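PDB 6VC6: 6-phospho-alpha-glucosidase from Merdibacter massiliensis, which probably hydrolyses 6-phospho-alpha-glucosides such as maltose 6'-phosphate, using bound NAD and manganese as other family 4 glycosidases do. Local coordinates for residues 12-17 with 294-299; 85-90 with 120-125; 91-96 with 282-287. One frame throughout, in Å; residues are numbered along the deposited sequence.

Interaction 1 (12-17 with 294-299); sequences GSTYTP and RVFAEC. With NAD (nicotinamide-adenine-dinucleotide), chain G.
Val295 packs on Thr14 and Pro17, and through them on the loop that holds the dinucleotide. With CG1 of Val295 anti to its own backbone N (chi1 157°), that methyl touches two neighbours at once, 3.6 Å from Thr14 O and 3.6 Å from Pro17 CG. The proline turns its ring toward the helix, and its other close partner is Cys299, one turn further on, where SG lies 3.8 Å from Pro17 CG. No hydrogen bond joins the two segments.

Thr14 meets the cofactor with both of its branches. Its methyl CG2 touches O1A of NAD more closely than it does Phe296, which it meets almost at a right angle, 4.1 Å from CE2 at the edge of the ring. The same edge receives a backbone oxygen, Gly12 O, 3.6 Å from CZ of Phe296. The hydroxyl is held near +60° (chi1 66°) and faces the nicotinamide-side phosphate, with Thr14 OG1 3.0 Å from O2N of NAD; its strongest polar partner is NE of Arg291, on the helix that also carries Val295. O2N is also gripped by Ser13 OG at 2.6 Å and, weakly, by the amide of Thr14, which makes a straighter bond of 3.3 Å from Thr14 N to O1A on the other phosphate. Ser13 OG in turn accepts from Tyr15 N, capping the turn that leads into the helix.

This is the glycine-rich pyrophosphate loop of a Rossmann fold, running from strand 4-9 into helix 16-25. Gly12 suits the place, because a beta carbon there would collide with O3B of the adenosine ribose. Helix 291-305 lies against the loop and the start of helix 16-25, while helix 42-59 packs beside both, its Arg44 on Thr14 and Phe296 and its Ile48 on Thr16 and Phe296.

Interaction 2 (85-90 with 120-125); sequences MRAGGL and LRSCVD. With NAD (nicotinamide-adenine-dinucleotide), chain G.
Ala87 meets the helix with both its methyl and its carbonyl. CB lies 3.5 Å from Arg121 O and also touches Ser122 and Asp125, while Ala87 O accepts from Arg121 NE at 2.9 Å. That bond is nearly straight (171°) and lies in the guanidinium plane, although the donor stands above the carbonyl plane. Beside it, the selenium of Met85, a selenomethionine, rests 3.7 Å from Asp125 CB. The bent end of Met85 brings CE over the face of the adenine, 3.4 Å from N1A of NAD, and Asp125 OD2 takes the amino group N6A at 3.0 Å.

The segment 85-90 follows strand 80-83, the fourth of the Rossmann sheet, and turns by a type II beta turn, with Gly88 at positive phi, into helix 89-102. Arg86 faces the dinucleotide: CG is anti to the backbone N (chi1 -176°) and the chain bends at chi3, bringing Arg86 NE to within 2.9 Å of the bridging O3 and NH1 to within 3.0 Å of O1N of NAD. Leu90 CD2 and the ribose carbon C3D cover opposite faces of its guanidinium, and Glu109 pairs with NH2. A leucine in its place would probably leave the pyrophosphate without these donors and Glu109 without its salt bridge to this arginine.

Further out, Asp96 pairs with Arg121 NH2, which also donates to a water shared by Ala87 O and Gly89 O.

Interaction 3 (91-96 with 282-287); sequences PMRRED and TRADEV. With G6P (6-O-phosphono-alpha-D-glucopyranose), chain F.
Arg94 and Asp285 form the salt bridge of this contact. Arg94 NE donates to Asp285 OD1 at 2.5 Å, a short distance, on the syn lone pair and near the guanidinium plane, although the two flat groups are turned 69° apart. The carboxylate's other oxygen uses its anti lone pair for the amide of Thr282. Since Thr282 is the N-cap, this is the backward-reaching half of a capping box; His98 also donates to that oxygen.

Apolar packing centres on Ala284. Its CB presses on the first helix, 3.7 Å from Arg94 N and 3.8 Å from Arg93 CG, in a place where the helices run antiparallel at 153°, their axes 8.8 Å apart. One belongs to the nucleotide-binding half of this family 4 fold and the other to the C-terminal half, so the sugar phosphate is held where the two halves meet.

The remaining bonds converge on that phosphate. Arg93 is extended throughout, with CG anti to its backbone N (chi1 179°), and meets the phosphate with both terminal nitrogens, Arg93 NH1 at 2.9 Å from O1P and NH2 at 2.8 Å from O2P of G6P. Arg283, bent at chi2, donates from NE to the same O2P at 3.0 Å and from NH2 to O3P. Val287 CG2 lies over one face of the Arg283 guanidinium. Behind these first-shell groups stand carboxylates: Glu97 pairs with Arg93 NE, while Glu286 and Asp238 take Arg283 NH1 and so help fix its rotation.

How the interactions relate
All three contacts are largely buried, yet their chemistry follows their place. Interaction 1 is mostly apolar between its segments and turns the polar groups of its loop to the cofactor. Interaction 2 adds a hydrogen bond from arginine to a backbone carbonyl, and interaction 3 relies on charge, with its Arg94 end partly exposed. Interactions 1 and 2 both hold the pyrophosphate of NAD, and interaction 2 extends to the adenine. Interactions 2 and 3 share helix 89-102 and meet directly: Arg121 to Asp96 by a salt bridge, Leu90 to Val287 by packing. Interactions 1 and 3 are joined through consecutive helices, 283-289 and 291-305, which bring the C-terminal half onto the Rossmann half.

Interaction 1 (12-17 with 294-299)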
# COMPACT_ATOMS: atom_id res chain seq x y z
N GLY A 12 3.38 1.42 16.28
CA GLY A 12 4.54 2.28 16.25
C GLY A 12 4.84 2.91 14.91
O GLY A 12 5.88 3.54 14.75
N SER A 13 3.94 2.77 13.94
CA SER A 13 4.16 3.33 12.61
C SER A 13 4.05 4.85 12.64
O SER A 13 3.35 5.43 13.47
CB SER A 13 3.16 2.75 11.61
OG SER A 13 2.97 3.64 10.52
N THR A 14 4.75 5.49 11.70
CA THR A 14 4.69 6.94 11.58
C THR A 14 3.30 7.42 11.15
O THR A 14 2.98 8.60 11.34
CB THR A 14 5.73 7.44 10.58
OG1 THR A 14 5.42 6.95 9.27
CG2 THR A 14 7.12 6.96 10.98
N TYR A 15 2.48 6.54 10.58
CA TYR A 15 1.13 6.89 10.17
C TYR A 15 0.11 6.77 11.30
O TYR A 15 -1.01 7.27 11.15
CB TYR A 15 0.68 6.00 9.00
CG TYR A 15 1.48 6.18 7.73
CD1 TYR A 15 1.22 7.23 6.86
CD2 TYR A 15 2.49 5.28 7.39
CE1 TYR A 15 1.94 7.39 5.70
CE2 TYR A 15 3.22 5.44 6.23
CZ TYR A 15 2.94 6.49 5.39
OH TYR A 15 3.67 6.65 4.23
N THR A 16 0.47 6.12 12.41
CA THR A 16 -0.50 5.91 13.48
C THR A 16 -1.01 7.21 14.10
O THR A 16 -2.23 7.30 14.33
CB THR A 16 0.11 5.00 14.55
OG1 THR A 16 0.48 3.75 13.96
CG2 THR A 16 -0.89 4.74 15.67
N PRO A 17 -0.18 8.23 14.40
CA PRO A 17 -0.76 9.49 14.89
C PRO A 17 -1.78 10.09 13.93
O PRO A 17 -2.78 10.66 14.39
CB PRO A 17 0.47 10.39 15.05
CG PRO A 17 1.58 9.45 15.32
CD PRO A 17 1.29 8.25 14.45
N ARG A 294 9.67 14.13 12.13
CA ARG A 294 8.67 15.14 12.47
C ARG A 294 7.56 14.55 13.32
O ARG A 294 7.13 15.16 14.30
CB ARG A 294 8.10 15.77 11.20
CG ARG A 294 9.09 16.58 10.39
CD ARG A 294 8.40 17.30 9.25
NE ARG A 294 7.62 16.39 8.42
CZ ARG A 294 8.05 15.85 7.29
NH1 ARG A 294 9.27 16.13 6.84
NH2 ARG A 294 7.28 15.02 6.60
N VAL A 295 7.11 13.34 12.98
CA VAL A 295 5.97 12.74 13.67
C VAL A 295 6.36 12.35 15.10
O VAL A 295 5.62 12.63 16.05
CB VAL A 295 5.44 11.54 12.87
CG1 VAL A 295 4.69 10.58 13.78
CG2 VAL A 295 4.56 12.01 11.73
N PHE A 296 7.51 11.71 15.27
CA PHE A 296 7.93 11.31 16.61
C PHE A 296 8.31 12.51 17.47
O PHE A 296 8.19 12.45 18.70
CB PHE A 296 9.09 10.31 16.53
CG PHE A 296 8.65 8.89 16.38
CD1 PHE A 296 8.30 8.13 17.48
CD2 PHE A 296 8.58 8.30 15.12
CE1 PHE A 296 7.90 6.81 17.34
CE2 PHE A 296 8.18 6.99 14.97
CZ PHE A 296 7.84 6.24 16.08
N ALA A 297 8.76 13.60 16.85
CA ALA A 297 9.12 14.78 17.63
C ALA A 297 7.89 15.50 18.16
O ALA A 297 7.90 16.03 19.28
CB ALA A 297 9.97 15.73 16.78
N GLU A 298 6.81 15.53 17.37
CA GLU A 298 5.46 16.02 17.62
C GLU A 298 4.89 15.43 18.90
O GLU A 298 4.17 16.12 19.65
CB GLU A 298 4.54 15.68 16.44
CG GLU A 298 3.44 16.71 16.22
CD GLU A 298 2.13 16.12 15.75
OE1 GLU A 298 1.08 16.42 16.35
OE2 GLU A 298 2.15 15.36 14.75
N CYS A 299 4.89 14.10 18.81
CA CYS A 299 4.38 13.27 19.90
C CYS A 299 5.15 13.52 21.18
O CYS A 299 4.56 13.59 22.26
CB CYS A 299 4.45 11.79 19.51
SG CYS A 299 3.37 11.31 18.13
PA NAD G . 7.29 2.30 10.08
O1A NAD G . 7.26 3.73 10.55
O2A NAD G . 8.56 1.49 10.20
O5B NAD G . 6.13 1.49 10.85
C5B NAD G . 6.12 0.07 10.86
C4B NAD G . 5.67 -0.42 12.23
O4B NAD G . 5.25 -1.78 12.14
C3B NAD G . 6.82 -0.37 13.22
O3B NAD G . 6.41 0.33 14.40
C2B NAD G . 7.12 -1.81 13.56
O2B NAD G . 7.43 -1.94 14.95
C1B NAD G . 5.83 -2.52 13.22
N9A NAD G . 6.06 -3.94 12.84
C8A NAD G . 7.05 -4.41 12.05
N7A NAD G . 6.96 -5.76 11.93
C5A NAD G . 5.90 -6.17 12.65
C6A NAD G . 5.23 -7.46 12.96
N6A NAD G . 5.70 -8.63 12.45
N1A NAD G . 4.15 -7.43 13.76
C2A NAD G . 3.67 -6.28 14.27
N3A NAD G . 4.22 -5.08 14.04
C4A NAD G . 5.32 -4.96 13.25
O3 NAD G . 6.78 2.22 8.56
PN NAD G . 5.86 3.36 7.90
O1N NAD G . 6.72 4.21 6.99
O2N NAD G . 5.00 4.00 8.96
O5D NAD G . 4.92 2.44 6.98
C5D NAD G . 3.82 1.72 7.55
C4D NAD G . 3.33 0.70 6.54
O4D NAD G . 2.25 1.24 5.78
C3D NAD G . 4.44 0.35 5.56
O3D NAD G . 4.50 -1.07 5.41
C2D NAD G . 3.99 0.95 4.24
O2D NAD G . 4.40 0.15 3.14
C1D NAD G . 2.48 0.94 4.41
N1N NAD G . 1.81 1.88 3.51
C2N NAD G . 1.04 1.36 2.55
C3N NAD G . 0.37 2.17 1.66
C7N NAD G . -0.48 1.53 0.60
O7N NAD G . -0.89 2.20 -0.33
N7N NAD G . -0.76 0.23 0.71
C4N NAD G . 0.49 3.55 1.76
C5N NAD G . 1.30 4.07 2.77
C6N NAD G . 1.95 3.21 3.64

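Interaction 2 (85-90 with 120-125)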
# COMPACT_ATOMS: atom_id res chain seq x y z
N MSE A 85 1.94 -2.75 9.29
CA MSE A 85 3.27 -3.17 9.69
C MSE A 85 4.28 -2.93 8.60
O MSE A 85 3.89 -2.86 7.45
CB MSE A 85 3.30 -4.65 10.08
CG MSE A 85 3.22 -5.60 8.89
SE MSE A 85 3.77 -7.45 9.22
CE MSE A 85 2.59 -7.78 10.73
N ARG A 86 5.56 -2.82 8.95
CA ARG A 86 6.66 -2.81 7.99
C ARG A 86 7.66 -3.86 8.45
O ARG A 86 8.47 -3.60 9.34
CB ARG A 86 7.30 -1.43 7.87
CG ARG A 86 8.38 -1.34 6.81
CD ARG A 86 9.10 0.00 6.83
NE ARG A 86 8.25 1.09 6.33
CZ ARG A 86 8.06 1.36 5.05
NH1 ARG A 86 7.28 2.37 4.69
NH2 ARG A 86 8.64 0.62 4.11
N ALA A 87 7.58 -5.05 7.86
CA ALA A 87 8.46 -6.15 8.24
C ALA A 87 9.92 -5.76 8.02
O ALA A 87 10.34 -5.50 6.89
CB ALA A 87 8.12 -7.40 7.44
N GLY A 88 10.68 -5.72 9.11
CA GLY A 88 12.05 -5.25 9.07
C GLY A 88 12.22 -3.77 9.31
O GLY A 88 13.35 -3.33 9.58
N GLY A 89 11.15 -2.99 9.22
CA GLY A 89 11.22 -1.57 9.49
C GLY A 89 11.98 -0.80 8.43
O GLY A 89 12.46 -1.34 7.43
N LEU A 90 12.08 0.51 8.66
CA LEU A 90 12.82 1.37 7.74
C LEU A 90 14.30 1.03 7.63
O LEU A 90 14.86 1.25 6.54
CB LEU A 90 12.63 2.84 8.16
CG LEU A 90 11.23 3.40 7.93
CD1 LEU A 90 11.09 4.78 8.55
CD2 LEU A 90 10.89 3.43 6.45
N LEU A 120 9.38 -10.76 0.64
CA LEU A 120 9.69 -12.00 1.34
C LEU A 120 9.62 -11.81 2.85
O LEU A 120 9.17 -12.71 3.58
CB LEU A 120 11.06 -12.52 0.92
CG LEU A 120 11.11 -13.24 -0.43
CD1 LEU A 120 12.49 -13.84 -0.67
CD2 LEU A 120 10.03 -14.31 -0.51
N ARG A 121 10.05 -10.65 3.34
CA ARG A 121 9.92 -10.36 4.77
C ARG A 121 8.45 -10.23 5.16
O ARG A 121 8.05 -10.70 6.23
CB ARG A 121 10.67 -9.07 5.12
CG ARG A 121 12.18 -9.19 5.06
CD ARG A 121 12.85 -8.03 5.78
NE ARG A 121 12.44 -6.73 5.26
CZ ARG A 121 12.95 -6.17 4.17
NH1 ARG A 121 13.90 -6.79 3.48
NH2 ARG A 121 12.51 -4.98 3.77
N SER A 122 7.64 -9.61 4.30
CA SER A 122 6.23 -9.41 4.63
C SER A 122 5.46 -10.73 4.59
O SER A 122 4.56 -10.95 5.40
CB SER A 122 5.61 -8.40 3.67
OG SER A 122 6.15 -7.11 3.89
N CYS A 123 5.81 -11.62 3.65
CA CYS A 123 5.15 -12.92 3.59
C CYS A 123 5.27 -13.67 4.90
O CYS A 123 4.30 -14.26 5.39
CB CYS A 123 5.73 -13.75 2.44
SG CYS A 123 5.23 -13.24 0.79
N VAL A 124 6.47 -13.66 5.49
CA VAL A 124 6.70 -14.38 6.74
C VAL A 124 5.90 -13.75 7.88
O VAL A 124 5.20 -14.44 8.63
CB VAL A 124 8.20 -14.42 7.07
CG1 VAL A 124 8.43 -14.97 8.47
CG2 VAL A 124 8.94 -15.25 6.03
N ASP A 125 5.98 -12.42 8.01
CA ASP A 125 5.38 -11.75 9.16
C ASP A 125 3.87 -11.57 9.01
O ASP A 125 3.16 -11.57 10.02
CB ASP A 125 6.06 -10.40 9.38
CG ASP A 125 7.40 -10.53 10.07
OD1 ASP A 125 7.96 -11.65 10.10
OD2 ASP A 125 7.91 -9.51 10.59
PA NAD G . 7.29 2.30 10.08
O1A NAD G . 7.26 3.73 10.55
O2A NAD G . 8.56 1.49 10.20
O5B NAD G . 6.13 1.49 10.85
C5B NAD G . 6.12 0.07 10.86
C4B NAD G . 5.67 -0.42 12.23
O4B NAD G . 5.25 -1.78 12.14
C3B NAD G . 6.82 -0.37 13.22
O3B NAD G . 6.41 0.33 14.40
C2B NAD G . 7.12 -1.81 13.56
O2B NAD G . 7.43 -1.94 14.95
C1B NAD G . 5.83 -2.52 13.22
N9A NAD G . 6.06 -3.94 12.84
C8A NAD G . 7.05 -4.41 12.05
N7A NAD G . 6.96 -5.76 11.93
C5A NAD G . 5.90 -6.17 12.65
C6A NAD G . 5.23 -7.46 12.96
N6A NAD G . 5.70 -8.63 12.45
N1A NAD G . 4.15 -7.43 13.76
C2A NAD G . 3.67 -6.28 14.27
N3A NAD G . 4.22 -5.08 14.04
C4A NAD G . 5.32 -4.96 13.25
O3 NAD G . 6.78 2.22 8.56
PN NAD G . 5.86 3.36 7.90
O1N NAD G . 6.72 4.21 6.99
O2N NAD G . 5.00 4.00 8.96
O5D NAD G . 4.92 2.44 6.98
C5D NAD G . 3.82 1.72 7.55
C4D NAD G . 3.33 0.70 6.54
O4D NAD G . 2.25 1.24 5.78
C3D NAD G . 4.44 0.35 5.56
O3D NAD G . 4.50 -1.07 5.41
C2D NAD G . 3.99 0.95 4.24
O2D NAD G . 4.40 0.15 3.14
C1D NAD G . 2.48 0.94 4.41
N1N NAD G . 1.81 1.88 3.51
C2N NAD G . 1.04 1.36 2.55
C3N NAD G . 0.37 2.17 1.66
C7N NAD G . -0.48 1.53 0.60
O7N NAD G . -0.89 2.20 -0.33
N7N NAD G . -0.76 0.23 0.71
C4N NAD G . 0.49 3.55 1.76
C5N NAD G . 1.30 4.07 2.77
C6N NAD G . 1.95 3.21 3.64
O HOH W 1 11.21 -3.20 5.67

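Interaction 3 (91-96 with 282-287)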
# COMPACT_ATOMS: atom_id res chain seq x y z
N PRO A 91 15.00 0.53 8.66
CA PRO A 91 16.39 0.09 8.44
C PRO A 91 16.53 -0.95 7.34
O PRO A 91 17.54 -0.93 6.62
CB PRO A 91 16.79 -0.47 9.81
CG PRO A 91 16.00 0.33 10.77
CD PRO A 91 14.68 0.60 10.10
N MSE A 92 15.57 -1.85 7.19
CA MSE A 92 15.65 -2.87 6.15
C MSE A 92 15.21 -2.32 4.80
O MSE A 92 15.66 -2.80 3.76
CB MSE A 92 14.82 -4.10 6.53
CG MSE A 92 15.46 -4.97 7.60
SE MSE A 92 17.32 -5.44 7.23
CE MSE A 92 17.09 -6.28 5.48
N ARG A 93 14.32 -1.32 4.82
CA ARG A 93 14.01 -0.61 3.59
C ARG A 93 15.24 0.10 3.05
O ARG A 93 15.44 0.18 1.83
CB ARG A 93 12.87 0.39 3.83
CG ARG A 93 12.49 1.20 2.59
CD ARG A 93 11.44 2.26 2.91
NE ARG A 93 11.02 2.98 1.71
CZ ARG A 93 10.08 3.92 1.70
NH1 ARG A 93 9.46 4.26 2.82
NH2 ARG A 93 9.75 4.52 0.56
N ARG A 94 16.08 0.62 3.94
CA ARG A 94 17.35 1.22 3.53
C ARG A 94 18.23 0.20 2.82
O ARG A 94 18.82 0.49 1.78
CB ARG A 94 18.05 1.80 4.75
CG ARG A 94 19.16 2.79 4.44
CD ARG A 94 19.74 3.36 5.72
NE ARG A 94 20.66 4.46 5.47
CZ ARG A 94 21.96 4.31 5.24
NH1 ARG A 94 22.50 3.10 5.24
NH2 ARG A 94 22.73 5.37 5.02
N GLU A 95 18.33 -1.01 3.38
CA GLU A 95 19.14 -2.05 2.76
C GLU A 95 18.56 -2.47 1.42
O GLU A 95 19.30 -2.77 0.48
CB GLU A 95 19.26 -3.25 3.70
CG GLU A 95 19.94 -2.95 5.02
CD GLU A 95 21.45 -2.86 4.89
OE1 GLU A 95 22.00 -3.39 3.90
OE2 GLU A 95 22.09 -2.26 5.78
N ASP A 96 17.23 -2.52 1.31
CA ASP A 96 16.59 -2.83 0.04
C ASP A 96 16.98 -1.82 -1.04
O ASP A 96 17.30 -2.20 -2.17
CB ASP A 96 15.07 -2.86 0.20
CG ASP A 96 14.59 -3.97 1.11
OD1 ASP A 96 15.34 -4.96 1.30
OD2 ASP A 96 13.46 -3.87 1.63
N THR A 282 18.93 7.53 0.03
CA THR A 282 17.75 6.99 -0.63
C THR A 282 16.47 7.51 0.02
O THR A 282 16.49 8.30 0.96
CB THR A 282 17.79 5.47 -0.62
OG1 THR A 282 17.74 5.00 0.73
CG2 THR A 282 19.07 4.96 -1.28
N ARG A 283 15.34 7.05 -0.51
CA ARG A 283 14.04 7.50 -0.01
C ARG A 283 13.83 7.08 1.44
O ARG A 283 13.21 7.81 2.22
CB ARG A 283 12.92 6.95 -0.90
CG ARG A 283 11.51 7.25 -0.42
CD ARG A 283 11.26 8.74 -0.28
NE ARG A 283 9.95 9.02 0.29
CZ ARG A 283 9.55 10.22 0.71
NH1 ARG A 283 10.37 11.26 0.61
NH2 ARG A 283 8.34 10.37 1.22
N ALA A 284 14.33 5.90 1.82
CA ALA A 284 14.25 5.48 3.21
C ALA A 284 14.97 6.46 4.12
O ALA A 284 14.52 6.73 5.25
CB ALA A 284 14.81 4.07 3.38
N ASP A 285 16.09 7.02 3.65
CA ASP A 285 16.78 8.05 4.42
C ASP A 285 15.97 9.34 4.45
O ASP A 285 15.97 10.06 5.46
CB ASP A 285 18.17 8.30 3.84
CG ASP A 285 19.05 7.06 3.88
OD1 ASP A 285 19.23 6.49 4.97
OD2 ASP A 285 19.56 6.66 2.81
N GLU A 286 15.28 9.66 3.35
CA GLU A 286 14.41 10.83 3.34
C GLU A 286 13.28 10.70 4.35
O GLU A 286 12.94 11.67 5.04
CB GLU A 286 13.83 11.05 1.94
CG GLU A 286 14.85 11.16 0.82
CD GLU A 286 14.19 11.17 -0.54
OE1 GLU A 286 14.82 10.69 -1.51
OE2 GLU A 286 13.05 11.66 -0.65
N VAL A 287 12.70 9.50 4.45
CA VAL A 287 11.64 9.27 5.43
C VAL A 287 12.19 9.34 6.84
O VAL A 287 11.57 9.93 7.73
CB VAL A 287 10.94 7.93 5.15
CG1 VAL A 287 9.95 7.61 6.26
CG2 VAL A 287 10.25 7.95 3.80
C1 G6P F . 2.62 5.44 -2.32
C2 G6P F . 2.06 4.02 -2.21
C3 G6P F . 2.48 3.28 -0.95
C4 G6P F . 3.94 3.56 -0.67
C5 G6P F . 4.05 5.03 -0.29
C6 G6P F . 5.52 5.40 -0.12
O1 G6P F . 1.54 6.37 -2.48
O2 G6P F . 0.63 4.06 -2.27
O3 G6P F . 2.28 1.87 -1.09
O4 G6P F . 4.39 2.75 0.42
O5 G6P F . 3.51 5.91 -1.29
O6 G6P F . 5.60 6.51 0.76
P G6P F . 7.02 6.95 1.39
O1P G6P F . 7.15 6.04 2.59
O2P G6P F . 8.02 6.68 0.29
O3P G6P F . 6.84 8.41 1.71